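Local coordinates for peptidase M3B, oligoendopeptidase F (Enterococcus faecium, PDB 2QR4), which is a family M3B metallopeptidase that probably hydrolyses internal peptide bonds of short oligopeptides with a zinc ion in its active site, at the interface of chains A and B. Numbering follows the deposited sequence. Chains: chain A/B, Peptidase M3B, oligoendopeptidase F.

The interface of chains A and B. Residues chain A 160-162; chain B 206-207.
B:Gln206 reaches across to A:Asp160, and its side-chain amide nitrogen NE2 donates to the main-chain carbonyl O of A:Asp160 at 2.9 Å. The bond is nearly straight, 175° at the hydrogen, and the acceptor lies almost in the amide plane; seen from the carbonyl, the donor is tilted 27° out of the plane. Because A:Asp160 closes helix 143-160, the amide caps a C-terminal carbonyl. An extended chain makes this reach possible: CG stands anti to the backbone N (chi1 -168°), and the later carbons continue outward.

Packing flanks this bond on two sides. The side chains of A:Val162 and B:Gln206 cross obliquely, with methyl CG1 of the valine 3.3 Å from amide NE2 of the glutamine. On the other flank, CB of A:Asp160 lies 3.7 Å from CD1 of B:Phe207, off the CD1 edge of the ring, displaced to one side of its plane and outside the ring outline. The A:Asp160 carboxylate extends onward towards the B:Phe207 backbone, OD2 coming within 3.3 Å of CA. B:Gln206 is itself the last residue of helix 190-206, and its carbonyl O lies 3.1 Å from carboxylate OD1 of A:Asp160. If the acid is ionised, both atoms can only accept, so their direct approach is probably unfavourable. With 141 Å² of protein surface hidden in all, this is a small patch of a two-fold symmetric interface, whose biological relevance the structure alone does not show.

The looser side depends on water. Water 2 hydrogen-bonds to both OD1 of A:Asp160 and the carbonyl O of B:Gln206 and may relieve their mismatch. Beyond the glutamine amide, water 1 bridges B:Gln206 NE2 to the backbone of A:Val162, tying the amide to the loop after the helix. It pairs with the N of A:Val162 at 3.1 Å and with the carbonyl O of the same residue at 2.9 Å.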
ATOM      1  N   ASP A 160      11.443 -10.236   1.467  1.00 47.89           N
ATOM      2  CA  ASP A 160      10.764 -11.402   0.862  1.00 44.49           C
ATOM      3  C   ASP A 160      11.307 -11.900  -0.497  1.00 41.71           C
ATOM      4  O   ASP A 160      11.388 -13.105  -0.709  1.00 41.31           O
ATOM      5  CB  ASP A 160       9.238 -11.205   0.794  1.00 44.24           C
ATOM      6  CG  ASP A 160       8.581 -11.095   2.184  1.00 58.04           C
ATOM      7  OD1 ASP A 160       9.247 -11.348   3.217  1.00 51.30           O
ATOM      8  OD2 ASP A 160       7.381 -10.747   2.234  1.00 52.45           O
ATOM      9  N   LEU A 161      11.668 -11.009  -1.416  1.00 40.73           N
ATOM     10  CA  LEU A 161      12.223 -11.474  -2.700  1.00 45.79           C
ATOM     11  C   LEU A 161      13.450 -12.368  -2.511  1.00 42.74           C
ATOM     12  O   LEU A 161      14.335 -12.047  -1.727  1.00 45.40           O
ATOM     13  CB  LEU A 161      12.620 -10.298  -3.593  1.00 46.63           C
ATOM     14  CG  LEU A 161      11.507  -9.427  -4.175  1.00 43.87           C
ATOM     15  CD1 LEU A 161      12.075  -8.481  -5.203  1.00 37.57           C
ATOM     16  CD2 LEU A 161      10.453 -10.270  -4.791  1.00 37.23           C
ATOM     17  N   VAL A 162      13.503 -13.505  -3.201  1.00 45.10           N
ATOM     18  CA  VAL A 162      14.774 -14.224  -3.302  1.00 44.39           C
ATOM     19  C   VAL A 162      15.099 -14.449  -4.776  1.00 48.15           C
ATOM     20  O   VAL A 162      14.216 -14.736  -5.588  1.00 43.47           O
ATOM     21  CB  VAL A 162      14.881 -15.551  -2.457  1.00 48.01           C
ATOM     22  CG1 VAL A 162      13.788 -15.656  -1.402  1.00 39.51           C
ATOM     23  CG2 VAL A 162      14.895 -16.768  -3.343  1.00 42.90           C
TER
ATOM     24  N   GLN B 206       7.167 -17.394   2.294  1.00 43.57           N
ATOM     25  CA  GLN B 206       8.188 -16.498   1.798  1.00 46.97           C
ATOM     26  C   GLN B 206       7.685 -15.054   1.823  1.00 49.08           C
ATOM     27  O   GLN B 206       8.446 -14.132   2.076  1.00 48.35           O
ATOM     28  CB  GLN B 206       8.582 -16.893   0.376  1.00 44.89           C
ATOM     29  CG  GLN B 206       9.827 -16.202  -0.131  1.00 49.07           C
ATOM     30  CD  GLN B 206      10.007 -16.380  -1.619  1.00 55.32           C
ATOM     31  OE1 GLN B 206       9.614 -17.404  -2.183  1.00 55.30           O
ATOM     32  NE2 GLN B 206      10.608 -15.386  -2.268  1.00 46.45           N
ATOM     33  N   PHE B 207       6.397 -14.864   1.578  1.00 42.15           N
ATOM     34  CA  PHE B 207       5.862 -13.531   1.407  1.00 43.41           C
ATOM     35  C   PHE B 207       5.021 -13.065   2.598  1.00 38.74           C
ATOM     36  O   PHE B 207       4.247 -12.119   2.490  1.00 44.78           O
ATOM     37  CB  PHE B 207       5.094 -13.441   0.076  1.00 41.05           C
ATOM     38  CG  PHE B 207       5.995 -13.495  -1.122  1.00 37.39           C
ATOM     39  CD1 PHE B 207       6.631 -12.355  -1.569  1.00 32.50           C
ATOM     40  CD2 PHE B 207       6.249 -14.697  -1.765  1.00 41.50           C
ATOM     41  CE1 PHE B 207       7.489 -12.406  -2.666  1.00 42.75           C
ATOM     42  CE2 PHE B 207       7.102 -14.760  -2.849  1.00 37.77           C
ATOM     43  CZ  PHE B 207       7.723 -13.609  -3.307  1.00 38.29           C
TER
HETATM   44  O   HOH W   1      11.378 -14.538  -5.257  1.00 41.65           O
HETATM   45  O   HOH W   2      10.744 -13.919   3.812  1.00 48.95           O